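Local coordinates for histidinol-phosphate aminotransferase (Clostridium acetobutylicum, PDB 3FTB), which probably acts as a pyridoxal phosphate-dependent transaminase, consistent with a role as the histidinol-phosphate aminotransferase of histidine biosynthesis, at residues 28-38 with 316-328. Numbering follows the deposited sequence.
Sequences LLDYSSNINPL and LLKEDIVIRRCCN. With PO4 (phosphate ion), chain F.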
ATOM      1  N   LEU A  28       1.329 -15.795  25.552  1.00 62.93           N
ATOM      2  CA  LEU A  28       2.355 -14.834  25.158  1.00 63.07           C
ATOM      3  C   LEU A  28       1.887 -13.376  25.244  1.00 55.81           C
ATOM      4  O   LEU A  28       1.191 -12.889  24.360  1.00 55.12           O
ATOM      5  CB  LEU A  28       2.854 -15.141  23.744  1.00 59.07           C
ATOM      6  CG  LEU A  28       4.033 -14.312  23.229  1.00 61.03           C
ATOM      7  CD1 LEU A  28       5.039 -14.011  24.336  1.00 61.74           C
ATOM      8  CD2 LEU A  28       4.720 -15.009  22.060  1.00 59.90           C
ATOM      9  N   LEU A  29       2.273 -12.693  26.319  1.00 46.99           N
ATOM     10  CA  LEU A  29       2.065 -11.251  26.446  1.00 45.41           C
ATOM     11  C   LEU A  29       3.205 -10.482  25.777  1.00 43.63           C
ATOM     12  O   LEU A  29       4.356 -10.571  26.228  1.00 46.79           O
ATOM     13  CB  LEU A  29       2.014 -10.856  27.923  1.00 41.77           C
ATOM     14  CG  LEU A  29       0.645 -10.753  28.589  1.00 41.02           C
ATOM     15  CD1 LEU A  29      -0.251 -11.884  28.152  1.00 49.28           C
ATOM     16  CD2 LEU A  29       0.807 -10.738  30.103  1.00 41.59           C
ATOM     17  N   ASP A  30       2.899  -9.734  24.715  1.00 38.69           N
ATOM     18  CA  ASP A  30       3.913  -8.907  24.055  1.00 44.17           C
ATOM     19  C   ASP A  30       3.905  -7.461  24.573  1.00 38.99           C
ATOM     20  O   ASP A  30       3.056  -6.654  24.191  1.00 38.66           O
ATOM     21  CB  ASP A  30       3.770  -8.941  22.523  1.00 50.83           C
ATOM     22  CG  ASP A  30       5.052  -8.502  21.797  1.00 55.41           C
ATOM     23  OD1 ASP A  30       5.190  -8.807  20.593  1.00 56.14           O
ATOM     24  OD2 ASP A  30       5.927  -7.860  22.426  1.00 53.03           O
ATOM     25  N   TYR A  31       4.866  -7.159  25.447  1.00 42.27           N
ATOM     26  CA  TYR A  31       5.026  -5.830  26.024  1.00 34.93           C
ATOM     27  C   TYR A  31       5.995  -4.972  25.210  1.00 32.10           C
ATOM     28  O   TYR A  31       6.318  -3.840  25.588  1.00 26.76           O
ATOM     29  CB  TYR A  31       5.425  -5.931  27.506  1.00 32.31           C
ATOM     30  CG  TYR A  31       4.198  -6.084  28.365  1.00 38.38           C
ATOM     31  CD1 TYR A  31       3.673  -5.002  29.065  1.00 45.26           C
ATOM     32  CD2 TYR A  31       3.519  -7.289  28.419  1.00 42.29           C
ATOM     33  CE1 TYR A  31       2.519  -5.133  29.824  1.00 45.85           C
ATOM     34  CE2 TYR A  31       2.369  -7.433  29.176  1.00 38.82           C
ATOM     35  CZ  TYR A  31       1.872  -6.354  29.872  1.00 40.60           C
ATOM     36  OH  TYR A  31       0.729  -6.503  30.619  1.00 44.34           O
ATOM     37  N   SER A  32       6.449  -5.522  24.085  1.00 27.52           N
ATOM     38  CA  SER A  32       7.116  -4.716  23.075  1.00 32.34           C
ATOM     39  C   SER A  32       6.100  -4.183  22.029  1.00 31.36           C
ATOM     40  O   SER A  32       6.424  -3.309  21.207  1.00 24.58           O
ATOM     41  CB  SER A  32       8.281  -5.487  22.436  1.00 32.17           C
ATOM     42  OG  SER A  32       7.833  -6.465  21.517  1.00 37.42           O
ATOM     43  N   SER A  33       4.865  -4.682  22.093  1.00 17.02           N
ATOM     44  CA  SER A  33       3.796  -4.194  21.226  1.00 23.49           C
ATOM     45  C   SER A  33       2.882  -3.158  21.901  1.00 30.60           C
ATOM     46  O   SER A  33       2.345  -3.386  22.990  1.00 28.74           O
ATOM     47  CB  SER A  33       2.961  -5.368  20.725  1.00 30.92           C
ATOM     48  OG  SER A  33       1.666  -4.931  20.363  1.00 46.79           O
ATOM     49  N   ASN A  34       2.701  -2.019  21.243  1.00 33.62           N
ATOM     50  CA  ASN A  34       1.878  -0.947  21.794  1.00 36.08           C
ATOM     51  C   ASN A  34       0.594  -0.716  21.000  1.00 35.29           C
ATOM     52  O   ASN A  34       0.296   0.400  20.586  1.00 38.43           O
ATOM     53  CB  ASN A  34       2.671   0.360  21.869  1.00 34.32           C
ATOM     54  CG  ASN A  34       4.067   0.176  22.448  1.00 32.35           C
ATOM     55  OD1 ASN A  34       5.021   0.774  21.961  1.00 38.29           O
ATOM     56  ND2 ASN A  34       4.190  -0.635  23.490  1.00 26.31           N
ATOM     57  N   ILE A  35      -0.168  -1.778  20.786  1.00 37.21           N
ATOM     58  CA  ILE A  35      -1.471  -1.649  20.156  1.00 29.56           C
ATOM     59  C   ILE A  35      -2.509  -1.590  21.262  1.00 38.00           C
ATOM     60  O   ILE A  35      -2.323  -2.187  22.320  1.00 36.61           O
ATOM     61  CB  ILE A  35      -1.783  -2.831  19.209  1.00 21.34           C
ATOM     62  CG1 ILE A  35      -0.651  -3.013  18.183  1.00 29.78           C
ATOM     63  CG2 ILE A  35      -3.159  -2.646  18.518  1.00 20.30           C
ATOM     64  CD1 ILE A  35      -0.364  -1.774  17.308  1.00 22.69           C
ATOM     65  N   ASN A  36      -3.586  -0.851  21.009  1.00 38.46           N
ATOM     66  CA  ASN A  36      -4.694  -0.690  21.946  1.00 38.51           C
ATOM     67  C   ASN A  36      -5.296  -2.040  22.323  1.00 37.47           C
ATOM     68  O   ASN A  36      -5.646  -2.833  21.452  1.00 48.00           O
ATOM     69  CB  ASN A  36      -5.754   0.226  21.313  1.00 44.67           C
ATOM     70  CG  ASN A  36      -6.813   0.694  22.298  1.00 40.47           C
ATOM     71  OD1 ASN A  36      -7.357  -0.094  23.073  1.00 35.96           O
ATOM     72  ND2 ASN A  36      -7.134   1.984  22.244  1.00 36.93           N
ATOM     73  N   PRO A  37      -5.426  -2.304  23.630  1.00 39.88           N
ATOM     74  CA  PRO A  37      -5.900  -3.574  24.178  1.00 49.40           C
ATOM     75  C   PRO A  37      -7.421  -3.701  24.096  1.00 55.54           C
ATOM     76  O   PRO A  37      -7.955  -4.812  24.108  1.00 52.67           O
ATOM     77  CB  PRO A  37      -5.466  -3.460  25.636  1.00 38.19           C
ATOM     78  CG  PRO A  37      -5.786  -2.057  25.924  1.00 32.14           C
ATOM     79  CD  PRO A  37      -5.197  -1.340  24.718  1.00 36.37           C
ATOM     80  N   LEU A  38      -8.107  -2.566  24.017  1.00 60.12           N
ATOM     81  CA  LEU A  38      -9.565  -2.545  23.974  1.00 58.17           C
ATOM     82  C   LEU A  38     -10.117  -2.994  22.624  1.00 62.23           C
ATOM     83  O   LEU A  38     -11.305  -2.823  22.342  1.00 67.95           O
ATOM     84  CB  LEU A  38     -10.080  -1.159  24.349  1.00 47.89           C
ATOM     85  CG  LEU A  38      -9.855  -0.917  25.841  1.00 46.64           C
ATOM     86  CD1 LEU A  38      -9.540   0.541  26.152  1.00 45.35           C
ATOM     87  CD2 LEU A  38     -11.056  -1.413  26.632  1.00 51.84           C
ATOM     88  N   LEU A 316      12.112 -12.829  31.381  1.00 44.23           N
ATOM     89  CA  LEU A 316      10.690 -12.742  31.058  1.00 43.90           C
ATOM     90  C   LEU A 316      10.295 -13.590  29.847  1.00 44.37           C
ATOM     91  O   LEU A 316       9.166 -14.083  29.765  1.00 46.87           O
ATOM     92  CB  LEU A 316      10.288 -11.284  30.825  1.00 52.67           C
ATOM     93  CG  LEU A 316      10.487 -10.372  32.034  1.00 53.85           C
ATOM     94  CD1 LEU A 316      10.087  -8.943  31.710  1.00 58.85           C
ATOM     95  CD2 LEU A 316       9.683 -10.902  33.203  1.00 48.97           C
ATOM     96  N   LEU A 317      11.210 -13.746  28.896  1.00 38.46           N
ATOM     97  CA  LEU A 317      10.898 -14.533  27.715  1.00 43.68           C
ATOM     98  C   LEU A 317      10.546 -15.941  28.181  1.00 56.41           C
ATOM     99  O   LEU A 317       9.617 -16.565  27.663  1.00 59.02           O
ATOM    100  CB  LEU A 317      12.087 -14.565  26.761  1.00 37.96           C
ATOM    101  CG  LEU A 317      11.806 -14.263  25.292  1.00 39.75           C
ATOM    102  CD1 LEU A 317      12.957 -14.767  24.429  1.00 37.26           C
ATOM    103  CD2 LEU A 317      10.487 -14.889  24.867  1.00 46.70           C
ATOM    104  N   LYS A 318      11.296 -16.425  29.171  1.00 55.84           N
ATOM    105  CA  LYS A 318      11.050 -17.721  29.790  1.00 48.79           C
ATOM    106  C   LYS A 318       9.584 -17.896  30.180  1.00 48.87           C
ATOM    107  O   LYS A 318       9.065 -19.010  30.197  1.00 45.96           O
ATOM    108  CB  LYS A 318      11.923 -17.871  31.032  1.00 48.18           C
ATOM    109  CG  LYS A 318      13.423 -17.912  30.759  1.00 53.42           C
ATOM    110  CD  LYS A 318      14.171 -18.485  31.961  1.00 60.02           C
ATOM    111  CE  LYS A 318      13.591 -19.843  32.357  1.00 68.77           C
ATOM    112  NZ  LYS A 318      14.015 -20.321  33.706  1.00 71.51           N
ATOM    113  N   GLU A 319       8.929 -16.780  30.485  1.00 52.30           N
ATOM    114  CA  GLU A 319       7.548 -16.763  30.969  1.00 51.12           C
ATOM    115  C   GLU A 319       6.586 -16.332  29.872  1.00 45.28           C
ATOM    116  O   GLU A 319       5.441 -15.971  30.146  1.00 39.66           O
ATOM    117  CB  GLU A 319       7.419 -15.783  32.138  1.00 59.51           C
ATOM    118  CG  GLU A 319       8.471 -15.954  33.205  1.00 73.48           C
ATOM    119  CD  GLU A 319       8.166 -17.122  34.113  1.00 91.72           C
ATOM    120  OE1 GLU A 319       8.848 -18.165  34.000  1.00 96.58           O
ATOM    121  OE2 GLU A 319       7.228 -17.000  34.930  1.00 98.62           O
ATOM    122  N   ASP A 320       7.053 -16.357  28.629  1.00 55.90           N
ATOM    123  CA  ASP A 320       6.241 -15.909  27.494  1.00 57.46           C
ATOM    124  C   ASP A 320       5.819 -14.461  27.670  1.00 46.80           C
ATOM    125  O   ASP A 320       4.686 -14.088  27.373  1.00 48.34           O
ATOM    126  CB  ASP A 320       5.007 -16.794  27.283  1.00 58.42           C
ATOM    127  CG  ASP A 320       5.369 -18.226  26.957  1.00 59.47           C
ATOM    128  OD1 ASP A 320       6.553 -18.490  26.647  1.00 65.73           O
ATOM    129  OD2 ASP A 320       4.469 -19.089  27.017  1.00 52.45           O
ATOM    130  N   ILE A 321       6.741 -13.654  28.172  1.00 36.11           N
ATOM    131  CA  ILE A 321       6.541 -12.218  28.206  1.00 35.58           C
ATOM    132  C   ILE A 321       7.685 -11.533  27.455  1.00 32.60           C
ATOM    133  O   ILE A 321       8.868 -11.779  27.726  1.00 33.57           O
ATOM    134  CB  ILE A 321       6.403 -11.700  29.654  1.00 42.51           C
ATOM    135  CG1 ILE A 321       5.080 -12.193  30.250  1.00 38.38           C
ATOM    136  CG2 ILE A 321       6.472 -10.175  29.695  1.00 50.77           C
ATOM    137  CD1 ILE A 321       4.951 -11.991  31.752  1.00 34.88           C
ATOM    138  N   VAL A 322       7.327 -10.694  26.491  1.00 39.32           N
ATOM    139  CA  VAL A 322       8.324  -9.992  25.704  1.00 39.76           C
ATOM    140  C   VAL A 322       8.373  -8.543  26.152  1.00 38.10           C
ATOM    141  O   VAL A 322       7.332  -7.926  26.350  1.00 32.71           O
ATOM    142  CB  VAL A 322       7.994 -10.043  24.204  1.00 37.58           C
ATOM    143  CG1 VAL A 322       9.159  -9.474  23.388  1.00 33.89           C
ATOM    144  CG2 VAL A 322       7.681 -11.472  23.780  1.00 32.28           C
ATOM    145  N   ILE A 323       9.579  -8.009  26.332  1.00 36.67           N
ATOM    146  CA  ILE A 323       9.741  -6.568  26.534  1.00 36.99           C
ATOM    147  C   ILE A 323      10.571  -5.966  25.406  1.00 33.82           C
ATOM    148  O   ILE A 323      10.989  -6.660  24.473  1.00 26.84           O
ATOM    149  CB  ILE A 323      10.417  -6.220  27.883  1.00 36.07           C
ATOM    150  CG1 ILE A 323      11.887  -6.666  27.888  1.00 35.55           C
ATOM    151  CG2 ILE A 323       9.636  -6.829  29.044  1.00 38.10           C
ATOM    152  CD1 ILE A 323      12.811  -5.777  28.711  1.00 32.23           C
ATOM    153  N   ARG A 324      10.816  -4.667  25.496  1.00 34.08           N
ATOM    154  CA  ARG A 324      11.620  -3.997  24.485  1.00 38.53           C
ATOM    155  C   ARG A 324      12.937  -3.529  25.073  1.00 36.55           C
ATOM    156  O   ARG A 324      12.982  -2.598  25.880  1.00 34.75           O
ATOM    157  CB  ARG A 324      10.867  -2.819  23.861  1.00 40.11           C
ATOM    158  CG  ARG A 324      11.559  -2.213  22.648  1.00 35.64           C
ATOM    159  CD  ARG A 324      11.530  -3.169  21.462  1.00 30.08           C
ATOM    160  NE  ARG A 324      11.668  -2.459  20.195  1.00 40.64           N
ATOM    161  CZ  ARG A 324      12.782  -1.855  19.800  1.00 40.38           C
ATOM    162  NH1 ARG A 324      13.853  -1.872  20.580  1.00 37.29           N
ATOM    163  NH2 ARG A 324      12.825  -1.227  18.630  1.00 39.89           N
ATOM    164  N   ARG A 325      14.003  -4.203  24.668  1.00 38.72           N
ATOM    165  CA  ARG A 325      15.342  -3.784  25.016  1.00 43.22           C
ATOM    166  C   ARG A 325      15.655  -2.548  24.200  1.00 38.24           C
ATOM    167  O   ARG A 325      15.507  -2.544  22.988  1.00 40.30           O
ATOM    168  CB  ARG A 325      16.329  -4.897  24.700  1.00 42.06           C
ATOM    169  CG  ARG A 325      16.075  -6.148  25.518  1.00 50.45           C
ATOM    170  CD  ARG A 325      16.818  -7.314  24.938  1.00 51.45           C
ATOM    171  NE  ARG A 325      18.219  -6.984  24.722  1.00 54.51           N
ATOM    172  CZ  ARG A 325      19.073  -7.786  24.101  1.00 64.79           C
ATOM    173  NH1 ARG A 325      18.656  -8.956  23.634  1.00 63.77           N
ATOM    174  NH2 ARG A 325      20.337  -7.419  23.941  1.00 71.04           N
ATOM    175  N   CYS A 326      16.072  -1.491  24.872  1.00 33.36           N
ATOM    176  CA  CYS A 326      16.283  -0.223  24.208  1.00 26.76           C
ATOM    177  C   CYS A 326      17.714  -0.057  23.726  1.00 39.90           C
ATOM    178  O   CYS A 326      18.167   1.062  23.494  1.00 45.51           O
ATOM    179  CB  CYS A 326      15.872   0.919  25.138  1.00 24.26           C
ATOM    180  SG  CYS A 326      14.077   0.945  25.337  1.00 35.07           S
ATOM    181  N   CYS A 327      18.410  -1.180  23.567  1.00 50.49           N
ATOM    182  CA  CYS A 327      19.807  -1.184  23.137  1.00 43.91           C
ATOM    183  C   CYS A 327      20.027  -0.386  21.853  1.00 45.80           C
ATOM    184  O   CYS A 327      20.935   0.450  21.785  1.00 50.31           O
ATOM    185  CB  CYS A 327      20.311  -2.621  22.939  1.00 31.22           C
ATOM    186  SG  CYS A 327      20.527  -3.556  24.461  1.00 86.06           S
ATOM    187  N   ASN A 328      19.193  -0.649  20.847  1.00 39.56           N
ATOM    188  CA  ASN A 328      19.369  -0.093  19.505  1.00 37.62           C
ATOM    189  C   ASN A 328      18.742   1.300  19.272  1.00 43.19           C
ATOM    190  O   ASN A 328      18.617   1.749  18.122  1.00 46.17           O
ATOM    191  CB  ASN A 328      18.858  -1.090  18.464  1.00 40.26           C
ATOM    192  CG  ASN A 328      17.424  -1.501  18.716  1.00 48.41           C
ATOM    193  OD1 ASN A 328      16.932  -1.408  19.840  1.00 48.07           O
ATOM    194  ND2 ASN A 328      16.742  -1.951  17.668  1.00 57.54           N
TER
HETATM  195  P   PO4 F 363       9.055   0.119  18.014  1.00 90.39           P
HETATM  196  O1  PO4 F 363       8.432  -0.130  16.657  1.00 92.90           O
HETATM  197  O2  PO4 F 363      10.436   0.707  17.839  1.00 85.54           O
HETATM  198  O3  PO4 F 363       8.187   1.084  18.785  1.00 88.77           O
HETATM  199  O4  PO4 F 363       9.145  -1.189  18.769  1.00 93.71           O
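With CG trans to the backbone N (chi1 -174°), L28 swings CD1 across to V322, where it meets CG2 at 3.7 Å and also comes close to D320 O. V322 sets CG1 trans to its own N (chi1 -172°), which leaves CG2 for L28 and turns CG1 to the carboxylate of D30 and the hydroxyl of S32. D30 OD2 comes obliquely to within 3.5 Å of V322 CB. That oxygen is gripped twice: S32 OG bonds to its syn lone pair at 2.5 Å, while S32 N approaches from the anti side, tilted from the carboxylate plane, closing an Asx turn. The backbones pair in parallel, L29 beside I321 and D30 beside V322: L29 N donates to D320 O, V322 N to L29 O at 3.0 Å, nearly straight (167°), and Y31 N to V322 O. Strand 29-30 is one of the two edge strands, counted within the chain, of a mixed five-stranded sheet, so residues near the modelled N-terminus join the C-terminal part of this class I and II aminotransferase fold. D320, at positive phi, is the C-prime residue of the Schellman motif that ends helix 309-317. L29 and I321 point to the face opposite D30 and V322, L29 CB packing against I321 CG1 at 4.1 Å. Y31 touches I321 CG2 obliquely, stacks on F350, and its OH bonds to K346 O and N347 OD1. Beyond the pairing, S32 CB rests on R324 CB at 4.0 Å. The R324 guanidinium bonds edge-on through NE to O4 of a phosphate ion, probably from the crystallisation liquor, at 3.2 Å; R338 binds it too.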